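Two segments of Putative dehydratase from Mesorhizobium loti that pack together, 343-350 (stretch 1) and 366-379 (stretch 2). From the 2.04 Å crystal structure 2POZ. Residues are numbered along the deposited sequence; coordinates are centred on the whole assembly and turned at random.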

ATOM      1  N   TYR A 343      -5.308 -36.245  38.791  1.00 16.94           N
ATOM      2  CA  TYR A 343      -4.345 -36.089  37.702  1.00 16.38           C
ATOM      3  C   TYR A 343      -3.980 -37.491  37.218  1.00 16.94           C
ATOM      4  O   TYR A 343      -3.747 -38.393  38.028  1.00 14.45           O
ATOM      5  CB  TYR A 343      -3.069 -35.389  38.181  1.00 16.70           C
ATOM      6  CG  TYR A 343      -1.910 -35.537  37.210  1.00 17.07           C
ATOM      7  CD1 TYR A 343      -1.897 -34.856  35.990  1.00 16.34           C
ATOM      8  CD2 TYR A 343      -0.843 -36.392  37.499  1.00 17.01           C
ATOM      9  CE1 TYR A 343      -0.846 -35.026  35.079  1.00 17.05           C
ATOM     10  CE2 TYR A 343       0.208 -36.570  36.596  1.00 17.99           C
ATOM     11  CZ  TYR A 343       0.199 -35.884  35.391  1.00 16.39           C
ATOM     12  OH  TYR A 343       1.233 -36.059  34.500  1.00 16.98           O
ATOM     13  N   VAL A 344      -3.925 -37.669  35.903  1.00 15.45           N
ATOM     14  CA  VAL A 344      -3.586 -38.957  35.327  1.00 16.64           C
ATOM     15  C   VAL A 344      -2.262 -38.932  34.576  1.00 17.94           C
ATOM     16  O   VAL A 344      -2.126 -38.240  33.567  1.00 17.54           O
ATOM     17  CB  VAL A 344      -4.683 -39.435  34.344  1.00 17.59           C
ATOM     18  CG1 VAL A 344      -4.256 -40.747  33.676  1.00 15.71           C
ATOM     19  CG2 VAL A 344      -5.994 -39.617  35.087  1.00 18.19           C
ATOM     20  N   GLU A 345      -1.287 -39.691  35.068  1.00 18.15           N
ATOM     21  CA  GLU A 345       0.007 -39.779  34.404  1.00 18.68           C
ATOM     22  C   GLU A 345      -0.149 -40.760  33.242  1.00 18.15           C
ATOM     23  O   GLU A 345      -0.406 -41.945  33.453  1.00 17.91           O
ATOM     24  CB  GLU A 345       1.074 -40.287  35.374  1.00 19.54           C
ATOM     25  CG  GLU A 345       2.455 -40.386  34.743  1.00 19.00           C
ATOM     26  CD  GLU A 345       2.880 -39.084  34.079  1.00 19.38           C
ATOM     27  OE1 GLU A 345       3.054 -38.083  34.804  1.00 17.51           O
ATOM     28  OE2 GLU A 345       3.027 -39.066  32.835  1.00 16.84           O
ATOM     29  N   VAL A 346      -0.000 -40.267  32.016  1.00 18.65           N
ATOM     30  CA  VAL A 346      -0.154 -41.115  30.836  1.00 16.17           C
ATOM     31  C   VAL A 346       1.146 -41.774  30.383  1.00 16.82           C
ATOM     32  O   VAL A 346       1.128 -42.692  29.569  1.00 15.25           O
ATOM     33  CB  VAL A 346      -0.732 -40.309  29.637  1.00 15.52           C
ATOM     34  CG1 VAL A 346      -2.051 -39.653  30.033  1.00 13.29           C
ATOM     35  CG2 VAL A 346       0.274 -39.257  29.186  1.00 13.28           C
ATOM     36  N   LEU A 347       2.277 -41.317  30.906  1.00 18.28           N
ATOM     37  CA  LEU A 347       3.549 -41.891  30.489  1.00 18.49           C
ATOM     38  C   LEU A 347       4.245 -42.692  31.568  1.00 21.06           C
ATOM     39  O   LEU A 347       4.178 -42.361  32.750  1.00 20.29           O
ATOM     40  CB  LEU A 347       4.497 -40.792  30.007  1.00 18.10           C
ATOM     41  CG  LEU A 347       4.063 -39.991  28.779  1.00 17.40           C
ATOM     42  CD1 LEU A 347       5.195 -39.061  28.375  1.00 14.99           C
ATOM     43  CD2 LEU A 347       3.709 -40.939  27.640  1.00 15.67           C
ATOM     44  N   GLU A 348       4.933 -43.745  31.145  1.00 23.30           N
ATOM     45  CA  GLU A 348       5.667 -44.582  32.076  1.00 27.47           C
ATOM     46  C   GLU A 348       6.920 -43.811  32.482  1.00 27.69           C
ATOM     47  O   GLU A 348       7.398 -43.910  33.614  1.00 26.15           O
ATOM     48  CB  GLU A 348       6.061 -45.894  31.397  1.00 30.53           C
ATOM     49  CG  GLU A 348       6.473 -46.970  32.369  1.00 37.67           C
ATOM     50  CD  GLU A 348       5.306 -47.449  33.201  1.00 40.20           C
ATOM     51  OE1 GLU A 348       4.377 -48.057  32.617  1.00 41.60           O
ATOM     52  OE2 GLU A 348       5.316 -47.211  34.429  1.00 41.97           O
ATOM     53  N   ASN A 349       7.428 -43.021  31.543  1.00 26.87           N
ATOM     54  CA  ASN A 349       8.636 -42.237  31.757  1.00 29.76           C
ATOM     55  C   ASN A 349       8.416 -40.767  31.411  1.00 30.77           C
ATOM     56  O   ASN A 349       8.964 -40.255  30.433  1.00 31.48           O
ATOM     57  CB  ASN A 349       9.746 -42.814  30.892  1.00 31.92           C
ATOM     58  CG  ASN A 349       9.207 -43.451  29.624  1.00 37.49           C
ATOM     59  OD1 ASN A 349       8.537 -42.794  28.816  1.00 38.40           O
ATOM     60  ND2 ASN A 349       9.482 -44.741  29.447  1.00 38.32           N
ATOM     61  N   PRO A 350       7.606 -40.066  32.214  1.00 30.35           N
ATOM     62  CA  PRO A 350       7.350 -38.653  31.942  1.00 31.25           C
ATOM     63  C   PRO A 350       8.633 -37.839  32.047  1.00 33.13           C
ATOM     64  O   PRO A 350       9.557 -38.213  32.765  1.00 32.61           O
ATOM     65  CB  PRO A 350       6.327 -38.281  33.011  1.00 29.81           C
ATOM     66  CG  PRO A 350       6.712 -39.164  34.152  1.00 30.13           C
ATOM     67  CD  PRO A 350       6.982 -40.484  33.481  1.00 29.07           C
TER
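Stretch 2 (366-379) LGAVLIKRNIEPYL

The two stretches meet through a single beta bridge, although neither backbone forms a regular strand at that point. The bridge pairs Leu-347 with Leu-370, whose CA atoms are 4.6 Å apart. Two backbone hydrogen bonds hold it. Ile-371 N donates to Val-346 O at 3.0 Å, and Glu-348 N donates to Val-369 O at 2.7 Å. The chains run antiparallel here: as stretch 1 advances from Val-346 to Glu-348, its partners step back from Ile-371 to Val-369. The same two acceptors also receive CA-H...O contacts. Leu-370 CA lies 3.2 Å from Val-346 O, and Leu-347 CA lies 3.3 Å from Val-369 O.

Stretch 2 approaches as an extended segment, Ala-368 to Ile-371, and then turns into a short helix. Ile-371 is the N-cap residue, and its O accepts a hydrogen bond from Asn-374 N at 2.9 Å. The turn places Asn-374 over the earlier part of stretch 1. The CA-to-CB bond of Asn-374 points toward that stretch, and Asn-374 ND2 donates to Glu-345 O at 2.9 Å. The bond is nearly straight, at 171°. It extends the backbone pairing by one side-chain link.

Ile-371 has the largest area covered by stretch 1 of any residue in stretch 2. Its CA-to-CB bond points toward stretch 1, and Ile-371 CD1 comes within 3.1 Å of Leu-347 O. Ile-371 CG1 lies 3.5 Å from Glu-348 OE1.

Leu-347 and Leu-370 both direct their CA-to-CB bonds away from the opposite stretch, yet their side-chain ends come nearer. Leu-347 CD2 is 4.2 Å from Leu-370 CD2 and 3.5 Å from Ala-368 CB. Val-346 adds a further apolar contact with the helix, Val-346 CG1 to Ile-375 CG2 at 3.9 Å.

The CA-to-CB bond of Val-344 points toward stretch 2. Val-344 CG1 is 3.7 Å from Asn-374 O, and Val-344 CG2 is 4.1 Å from Tyr-378 CE2, meeting that ring obliquely.

Beyond the bridge in the other direction lies Asn-349. Val-369 N gives a weak hydrogen bond to Asn-349 OD1 at 3.4 Å. Asn-349 ND2 lies 3.6 Å from Val-369 CG2.

Within stretch 1, the Glu-345 carboxylate accepts two hydrogen bonds. Tyr-343 OH donates to Glu-345 OE1 at 2.7 Å, and Leu-347 N donates to Glu-345 OE2 at 3.1 Å. The backbone N of Leu-347 is thus bonded within its own stretch. The whole contact buries 605 Å², both sides summed.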

ATOM      1  N   LEU A 366       8.612 -40.725  19.692  1.00 14.22           N
ATOM      2  CA  LEU A 366       8.377 -39.560  20.542  1.00 13.85           C
ATOM      3  C   LEU A 366       9.104 -39.715  21.875  1.00 15.58           C
ATOM      4  O   LEU A 366       9.198 -38.770  22.660  1.00 14.45           O
ATOM      5  CB  LEU A 366       6.878 -39.371  20.777  1.00 11.90           C
ATOM      6  CG  LEU A 366       6.052 -39.062  19.524  1.00 14.28           C
ATOM      7  CD1 LEU A 366       4.579 -38.967  19.878  1.00 11.74           C
ATOM      8  CD2 LEU A 366       6.538 -37.766  18.903  1.00 11.98           C
ATOM      9  N   GLY A 367       9.620 -40.914  22.122  1.00 15.67           N
ATOM     10  CA  GLY A 367      10.331 -41.168  23.362  1.00 19.06           C
ATOM     11  C   GLY A 367       9.385 -41.247  24.542  1.00 20.11           C
ATOM     12  O   GLY A 367       9.792 -41.039  25.684  1.00 21.06           O
ATOM     13  N   ALA A 368       8.126 -41.566  24.262  1.00 20.46           N
ATOM     14  CA  ALA A 368       7.099 -41.659  25.284  1.00 21.96           C
ATOM     15  C   ALA A 368       6.388 -43.007  25.257  1.00 23.06           C
ATOM     16  O   ALA A 368       5.907 -43.442  24.212  1.00 23.47           O
ATOM     17  CB  ALA A 368       6.089 -40.543  25.088  1.00 20.96           C
ATOM     18  N   VAL A 369       6.326 -43.663  26.411  1.00 22.23           N
ATOM     19  CA  VAL A 369       5.662 -44.959  26.524  1.00 22.02           C
ATOM     20  C   VAL A 369       4.394 -44.782  27.361  1.00 20.86           C
ATOM     21  O   VAL A 369       4.457 -44.380  28.525  1.00 16.75           O
ATOM     22  CB  VAL A 369       6.577 -46.003  27.211  1.00 24.93           C
ATOM     23  CG1 VAL A 369       5.919 -47.377  27.179  1.00 26.01           C
ATOM     24  CG2 VAL A 369       7.934 -46.046  26.522  1.00 26.97           C
ATOM     25  N   LEU A 370       3.247 -45.075  26.760  1.00 20.02           N
ATOM     26  CA  LEU A 370       1.970 -44.937  27.444  1.00 21.97           C
ATOM     27  C   LEU A 370       1.770 -45.998  28.524  1.00 22.40           C
ATOM     28  O   LEU A 370       2.312 -47.102  28.439  1.00 22.41           O
ATOM     29  CB  LEU A 370       0.820 -45.047  26.440  1.00 21.78           C
ATOM     30  CG  LEU A 370       0.645 -43.975  25.365  1.00 25.02           C
ATOM     31  CD1 LEU A 370      -0.403 -44.441  24.371  1.00 26.47           C
ATOM     32  CD2 LEU A 370       0.226 -42.655  25.994  1.00 25.09           C
ATOM     33  N   ILE A 371       1.003 -45.644  29.549  1.00 20.63           N
ATOM     34  CA  ILE A 371       0.677 -46.581  30.613  1.00 20.92           C
ATOM     35  C   ILE A 371      -0.767 -46.916  30.287  1.00 20.57           C
ATOM     36  O   ILE A 371      -1.689 -46.213  30.696  1.00 19.13           O
ATOM     37  CB  ILE A 371       0.756 -45.928  32.009  1.00 21.65           C
ATOM     38  CG1 ILE A 371       2.162 -45.373  32.245  1.00 21.42           C
ATOM     39  CG2 ILE A 371       0.416 -46.960  33.079  1.00 19.83           C
ATOM     40  CD1 ILE A 371       2.359 -44.733  33.616  1.00 23.42           C
ATOM     41  N   LYS A 372      -0.952 -47.983  29.516  1.00 20.81           N
ATOM     42  CA  LYS A 372      -2.278 -48.392  29.090  1.00 21.81           C
ATOM     43  C   LYS A 372      -3.291 -48.516  30.220  1.00 21.25           C
ATOM     44  O   LYS A 372      -4.448 -48.141  30.053  1.00 20.97           O
ATOM     45  CB  LYS A 372      -2.198 -49.705  28.299  1.00 25.04           C
ATOM     46  CG  LYS A 372      -1.353 -49.608  27.023  1.00 29.96           C
ATOM     47  CD  LYS A 372      -1.880 -48.548  26.044  1.00 32.24           C
ATOM     48  CE  LYS A 372      -3.102 -49.022  25.258  1.00 34.02           C
ATOM     49  NZ  LYS A 372      -4.265 -49.333  26.129  1.00 38.74           N
ATOM     50  N   ARG A 373      -2.869 -49.033  31.369  1.00 21.79           N
ATOM     51  CA  ARG A 373      -3.798 -49.178  32.486  1.00 22.15           C
ATOM     52  C   ARG A 373      -4.380 -47.837  32.927  1.00 20.32           C
ATOM     53  O   ARG A 373      -5.517 -47.775  33.395  1.00 19.59           O
ATOM     54  CB  ARG A 373      -3.119 -49.840  33.688  1.00 25.34           C
ATOM     55  CG  ARG A 373      -3.993 -49.804  34.940  1.00 32.87           C
ATOM     56  CD  ARG A 373      -3.309 -50.374  36.171  1.00 38.45           C
ATOM     57  NE  ARG A 373      -4.092 -50.115  37.382  1.00 43.86           N
ATOM     58  CZ  ARG A 373      -3.814 -50.623  38.580  1.00 44.95           C
ATOM     59  NH1 ARG A 373      -2.769 -51.423  38.730  1.00 46.78           N
ATOM     60  NH2 ARG A 373      -4.578 -50.333  39.627  1.00 46.12           N
ATOM     61  N   ASN A 374      -3.610 -46.764  32.777  1.00 17.78           N
ATOM     62  CA  ASN A 374      -4.084 -45.448  33.194  1.00 17.48           C
ATOM     63  C   ASN A 374      -5.030 -44.749  32.223  1.00 16.08           C
ATOM     64  O   ASN A 374      -5.867 -43.954  32.641  1.00 14.99           O
ATOM     65  CB  ASN A 374      -2.897 -44.536  33.502  1.00 15.51           C
ATOM     66  CG  ASN A 374      -2.214 -44.905  34.802  1.00 18.56           C
ATOM     67  OD1 ASN A 374      -2.666 -45.807  35.508  1.00 17.04           O
ATOM     68  ND2 ASN A 374      -1.129 -44.209  35.131  1.00 14.11           N
ATOM     69  N   ILE A 375      -4.912 -45.048  30.932  1.00 14.57           N
ATOM     70  CA  ILE A 375      -5.776 -44.401  29.953  1.00 14.62           C
ATOM     71  C   ILE A 375      -6.936 -45.270  29.471  1.00 15.51           C
ATOM     72  O   ILE A 375      -7.947 -44.752  28.995  1.00 13.12           O
ATOM     73  CB  ILE A 375      -4.973 -43.931  28.716  1.00 16.27           C
ATOM     74  CG1 ILE A 375      -4.394 -45.141  27.976  1.00 16.20           C
ATOM     75  CG2 ILE A 375      -3.865 -42.970  29.145  1.00 16.66           C
ATOM     76  CD1 ILE A 375      -3.664 -44.791  26.701  1.00 12.71           C
ATOM     77  N   GLU A 376      -6.794 -46.589  29.592  1.00 16.00           N
ATOM     78  CA  GLU A 376      -7.840 -47.508  29.154  1.00 17.49           C
ATOM     79  C   GLU A 376      -9.230 -47.167  29.706  1.00 15.95           C
ATOM     80  O   GLU A 376     -10.225 -47.284  28.991  1.00 15.82           O
ATOM     81  CB  GLU A 376      -7.458 -48.945  29.521  1.00 21.38           C
ATOM     82  CG  GLU A 376      -8.398 -50.016  28.984  1.00 27.63           C
ATOM     83  CD  GLU A 376      -8.583 -49.949  27.475  1.00 30.67           C
ATOM     84  OE1 GLU A 376      -7.620 -49.577  26.761  1.00 32.13           O
ATOM     85  OE2 GLU A 376      -9.692 -50.286  27.002  1.00 32.62           O
ATOM     86  N   PRO A 377      -9.320 -46.735  30.981  1.00 14.77           N
ATOM     87  CA  PRO A 377     -10.625 -46.391  31.555  1.00 14.16           C
ATOM     88  C   PRO A 377     -11.286 -45.227  30.815  1.00 13.62           C
ATOM     89  O   PRO A 377     -12.498 -45.022  30.910  1.00 14.18           O
ATOM     90  CB  PRO A 377     -10.284 -46.008  32.998  1.00 14.91           C
ATOM     91  CG  PRO A 377      -9.079 -46.831  33.295  1.00 17.44           C
ATOM     92  CD  PRO A 377      -8.271 -46.691  32.014  1.00 16.07           C
ATOM     93  N   TYR A 378     -10.483 -44.474  30.072  1.00 13.14           N
ATOM     94  CA  TYR A 378     -10.986 -43.317  29.349  1.00 12.15           C
ATOM     95  C   TYR A 378     -11.180 -43.540  27.845  1.00 13.00           C
ATOM     96  O   TYR A 378     -11.428 -42.592  27.087  1.00 10.13           O
ATOM     97  CB  TYR A 378     -10.058 -42.134  29.628  1.00 12.65           C
ATOM     98  CG  TYR A 378     -10.020 -41.790  31.104  1.00 13.33           C
ATOM     99  CD1 TYR A 378     -11.113 -41.183  31.730  1.00 12.66           C
ATOM    100  CD2 TYR A 378      -8.924 -42.145  31.895  1.00 14.42           C
ATOM    101  CE1 TYR A 378     -11.115 -40.941  33.113  1.00 13.65           C
ATOM    102  CE2 TYR A 378      -8.920 -41.911  33.270  1.00 14.24           C
ATOM    103  CZ  TYR A 378     -10.017 -41.310  33.870  1.00 14.93           C
ATOM    104  OH  TYR A 378     -10.008 -41.094  35.232  1.00 16.09           O
ATOM    105  N   LEU A 379     -11.083 -44.798  27.422  1.00 11.90           N
ATOM    106  CA  LEU A 379     -11.289 -45.151  26.022  1.00 13.72           C
ATOM    107  C   LEU A 379     -12.637 -44.566  25.636  1.00 12.29           C
ATOM    108  O   LEU A 379     -13.636 -44.843  26.283  1.00 13.20           O
ATOM    109  CB  LEU A 379     -11.316 -46.675  25.860  1.00 13.14           C
ATOM    110  CG  LEU A 379     -11.464 -47.228  24.441  1.00 15.40           C
ATOM    111  CD1 LEU A 379     -10.280 -46.774  23.571  1.00  9.63           C
ATOM    112  CD2 LEU A 379     -11.529 -48.757  24.506  1.00 15.75           C
TER